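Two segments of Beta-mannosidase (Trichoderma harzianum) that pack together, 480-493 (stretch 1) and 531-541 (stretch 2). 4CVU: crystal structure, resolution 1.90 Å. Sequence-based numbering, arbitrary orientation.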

# COMPACT_ATOMS: atom_id res chain seq x y z
N SER A 480 14.76 -19.52 33.19
CA SER A 480 15.03 -19.69 31.74
C SER A 480 16.46 -19.25 31.34
O SER A 480 16.98 -19.70 30.32
CB SER A 480 14.01 -18.89 30.95
OG SER A 480 14.38 -17.54 30.99
N LEU A 481 17.08 -18.38 32.11
CA LEU A 481 18.38 -17.83 31.77
C LEU A 481 19.38 -18.96 31.78
O LEU A 481 19.49 -19.68 32.76
CB LEU A 481 18.80 -16.73 32.76
CG LEU A 481 20.22 -16.17 32.60
CD1 LEU A 481 20.41 -15.52 31.23
CD2 LEU A 481 20.57 -15.17 33.72
N ALA A 482 20.12 -19.13 30.70
CA ALA A 482 20.93 -20.33 30.53
C ALA A 482 22.43 -20.09 30.48
O ALA A 482 23.23 -21.03 30.68
CB ALA A 482 20.45 -21.06 29.30
N CYS A 483 22.83 -18.86 30.21
CA CYS A 483 24.23 -18.50 30.11
C CYS A 483 24.31 -17.02 29.72
O CYS A 483 23.30 -16.42 29.32
CB CYS A 483 24.99 -19.32 29.06
SG CYS A 483 24.40 -19.10 27.34
N TRP A 484 25.49 -16.44 29.90
CA TRP A 484 25.81 -15.13 29.38
C TRP A 484 27.02 -15.26 28.49
O TRP A 484 28.01 -15.88 28.88
CB TRP A 484 26.15 -14.13 30.49
CG TRP A 484 24.97 -13.59 31.18
CD1 TRP A 484 24.60 -13.85 32.45
CD2 TRP A 484 24.00 -12.68 30.63
NE1 TRP A 484 23.46 -13.14 32.75
CE2 TRP A 484 23.06 -12.44 31.65
CE3 TRP A 484 23.81 -12.07 29.37
CZ2 TRP A 484 21.96 -11.59 31.47
CZ3 TRP A 484 22.73 -11.22 29.20
CH2 TRP A 484 21.80 -11.00 30.23
N MET A 485 26.94 -14.68 27.31
CA MET A 485 28.10 -14.59 26.45
C MET A 485 28.33 -13.11 26.19
O MET A 485 27.36 -12.30 26.17
CB MET A 485 27.93 -15.45 25.18
CG MET A 485 27.62 -16.93 25.50
SD MET A 485 28.39 -18.12 24.37
CE MET A 485 27.72 -19.65 25.03
N GLY A 486 29.60 -12.76 26.09
CA GLY A 486 30.05 -11.36 26.08
C GLY A 486 29.66 -10.57 24.85
O GLY A 486 29.52 -9.34 24.88
N GLY A 487 29.43 -11.29 23.74
CA GLY A 487 29.05 -10.63 22.50
C GLY A 487 29.19 -11.48 21.27
O GLY A 487 29.75 -12.59 21.30
N ASN A 488 28.69 -10.95 20.17
CA ASN A 488 28.56 -11.72 18.95
C ASN A 488 29.77 -11.57 18.03
O ASN A 488 30.17 -10.49 17.70
CB ASN A 488 27.23 -11.33 18.28
CG ASN A 488 27.10 -11.84 16.87
OD1 ASN A 488 27.06 -13.04 16.65
ND2 ASN A 488 27.09 -10.94 15.91
N GLU A 489 30.30 -12.71 17.61
CA GLU A 489 31.36 -12.81 16.57
C GLU A 489 32.73 -12.12 16.77
O GLU A 489 33.19 -11.42 15.88
CB GLU A 489 30.78 -12.42 15.21
CG GLU A 489 30.39 -13.64 14.37
CD GLU A 489 29.10 -13.45 13.60
OE1 GLU A 489 28.72 -12.27 13.35
OE2 GLU A 489 28.47 -14.49 13.21
N PHE A 490 33.36 -12.33 17.91
CA PHE A 490 34.61 -11.74 18.18
C PHE A 490 35.76 -12.64 17.72
O PHE A 490 36.37 -12.35 16.76
CB PHE A 490 34.72 -11.45 19.67
CG PHE A 490 34.04 -10.20 20.06
CD1 PHE A 490 32.68 -10.16 20.19
CD2 PHE A 490 34.75 -9.04 20.17
CE1 PHE A 490 32.06 -8.97 20.48
CE2 PHE A 490 34.14 -7.85 20.46
CZ PHE A 490 32.78 -7.81 20.63
N GLU A 491 35.98 -13.74 18.41
CA GLU A 491 37.15 -14.57 18.18
C GLU A 491 37.12 -15.36 16.86
O GLU A 491 38.16 -15.80 16.34
CB GLU A 491 37.30 -15.55 19.34
CG GLU A 491 37.89 -14.93 20.65
CD GLU A 491 38.04 -15.96 21.78
OE1 GLU A 491 38.50 -17.07 21.49
OE2 GLU A 491 37.72 -15.65 22.95
N ASN A 492 35.91 -15.61 16.36
CA ASN A 492 35.76 -16.35 15.11
C ASN A 492 35.73 -15.47 13.86
O ASN A 492 35.89 -15.98 12.74
CB ASN A 492 34.54 -17.26 15.18
CG ASN A 492 33.24 -16.49 15.13
OD1 ASN A 492 33.06 -15.49 15.79
ND2 ASN A 492 32.28 -17.00 14.35
N LEU A 493 35.52 -14.16 14.04
CA LEU A 493 35.36 -13.23 12.90
C LEU A 493 36.12 -11.89 13.06
O LEU A 493 37.09 -11.63 12.35
CB LEU A 493 33.86 -12.97 12.65
CG LEU A 493 33.50 -12.12 11.42
CD1 LEU A 493 33.95 -12.81 10.15
CD2 LEU A 493 32.01 -11.85 11.36
N SER A 531 25.60 -19.08 39.56
CA SER A 531 24.81 -20.07 38.86
C SER A 531 24.93 -20.03 37.31
O SER A 531 24.73 -21.05 36.64
CB SER A 531 23.34 -19.91 39.27
OG SER A 531 22.84 -18.63 38.95
N ILE A 532 25.29 -18.88 36.76
CA ILE A 532 25.26 -18.69 35.30
C ILE A 532 26.65 -18.68 34.69
O ILE A 532 27.46 -17.81 35.02
CB ILE A 532 24.55 -17.40 34.92
CG1 ILE A 532 23.11 -17.40 35.48
CG2 ILE A 532 24.56 -17.23 33.40
CD1 ILE A 532 22.26 -18.57 35.06
N SER A 533 26.91 -19.63 33.78
CA SER A 533 28.21 -19.74 33.11
C SER A 533 28.42 -18.66 32.03
O SER A 533 27.48 -17.98 31.62
CB SER A 533 28.36 -21.11 32.44
OG SER A 533 28.17 -22.15 33.35
N TYR A 534 29.66 -18.54 31.56
CA TYR A 534 30.05 -17.41 30.76
C TYR A 534 30.97 -17.82 29.66
O TYR A 534 31.74 -18.78 29.78
CB TYR A 534 30.76 -16.34 31.61
CG TYR A 534 31.14 -15.07 30.86
CD1 TYR A 534 30.18 -14.13 30.50
CD2 TYR A 534 32.47 -14.81 30.53
CE1 TYR A 534 30.52 -12.98 29.81
CE2 TYR A 534 32.83 -13.64 29.85
CZ TYR A 534 31.84 -12.73 29.49
OH TYR A 534 32.17 -11.59 28.81
N SER A 535 30.89 -17.06 28.58
CA SER A 535 31.86 -17.13 27.54
C SER A 535 32.09 -15.71 27.05
O SER A 535 31.12 -14.93 26.95
CB SER A 535 31.35 -18.04 26.41
OG SER A 535 32.22 -18.01 25.30
N PRO A 536 33.34 -15.36 26.76
CA PRO A 536 33.62 -14.00 26.34
C PRO A 536 33.04 -13.64 24.95
O PRO A 536 32.93 -12.46 24.64
CB PRO A 536 35.15 -13.93 26.35
CG PRO A 536 35.61 -15.34 26.24
CD PRO A 536 34.55 -16.20 26.82
N CYS A 537 32.69 -14.64 24.13
CA CYS A 537 31.94 -14.37 22.89
C CYS A 537 31.18 -15.59 22.42
O CYS A 537 31.39 -16.72 22.90
CB CYS A 537 32.85 -13.87 21.78
SG CYS A 537 34.18 -15.02 21.40
N SER A 538 30.29 -15.34 21.47
CA SER A 538 29.30 -16.31 21.00
C SER A 538 29.88 -17.54 20.36
O SER A 538 29.20 -18.56 20.30
CB SER A 538 28.39 -15.66 19.97
OG SER A 538 29.16 -15.29 18.83
N ALA A 539 31.09 -17.45 19.83
CA ALA A 539 31.75 -18.57 19.20
C ALA A 539 33.24 -18.52 19.43
O ALA A 539 33.90 -17.54 19.07
CB ALA A 539 31.47 -18.58 17.68
N ASN A 540 33.78 -19.58 20.01
CA ASN A 540 35.20 -19.67 20.27
C ASN A 540 35.65 -21.12 20.51
O ASN A 540 34.84 -22.03 20.56
CB ASN A 540 35.62 -18.73 21.46
CG ASN A 540 34.91 -19.05 22.75
OD1 ASN A 540 35.20 -20.06 23.37
ND2 ASN A 540 33.92 -18.20 23.14
N ASN A 541 36.95 -21.32 20.62
CA ASN A 541 37.53 -22.65 20.79
C ASN A 541 37.65 -23.13 22.24
O ASN A 541 38.32 -24.14 22.52
CB ASN A 541 38.90 -22.70 20.11
CG ASN A 541 38.78 -22.64 18.61
OD1 ASN A 541 37.91 -23.27 18.03
ND2 ASN A 541 39.64 -21.88 17.97
O HOH W 1 25.24 -21.48 32.67
O HOH W 2 32.56 -14.95 18.68
O HOH W 3 38.80 -19.10 19.32

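Two adjacent glycines mark the point where this short parallel pairing outlives its own sheet. At Gly486 a CB would lie 2.4 Å from Pro536 O and 2.7 Å from Tyr534 OH, so a side chain would strike the neighbouring stretch; at Gly487 the backbone angles would jam a CB against the preceding carbonyl oxygen and bring it 2.9 Å from Phe490 CE1. The two chains stay close just past the strands, with Gly486 CA 4.4 Å from Pro536 CA.

The general principle is that parallel strands bond in alternation, one residue reaching to both neighbours of its partner. Trp484 N donates to Ser533 O (3.0 Å) and Ser535 N to Trp484 O (3.1 Å); Gly486 N then donates to Ser535 O (2.8 Å). Beyond the strands the side-by-side register continues but the alternation slips by one residue: Gly487 O, not Gly486 O, takes the next bond, from Ser538 N (2.8 Å). The last link changes character: the side chain of Ser538 substitutes for backbone, its OG accepting from Glu489 N (3.1 Å) just before the helix.

Side chains divide by face. Trp484 and Tyr534 share one, with Trp484 CB 4.0 Å from Tyr534 CD1; Met485 and Ser535 share the other, where Met485 SD lies 3.6 Å from Ser535 CB. Upstream, branched Ile532, the residue most covered by the other stretch, spreads over two apolar neighbours, placing CG2 3.5 Å from Trp484 CD1 and CG1 3.8 Å from Leu481 CD2. Downstream, Cys537 packs against the start of the helix, its CB 3.7 Å from Phe490 CB. Glu491 extends over the second stretch, its OE1 3.3 Å from Asn540 CB and accepting from water 3 (3.0 Å).

Within the second stretch, Asn540 ND2 donates to Ser535 OG (2.8 Å), linking the two ends of the segment from Ser535 to Asn540. Water completes the fit: water 2 accepts from Phe490 N (2.8 Å) and Ala539 N (3.1 Å) while donating to Asn492 OD1 (3.0 Å). Altogether 846 Å² is buried, at the cost of leaving Glu491 N and Pro536 O without a hydrogen-bond partner in the model.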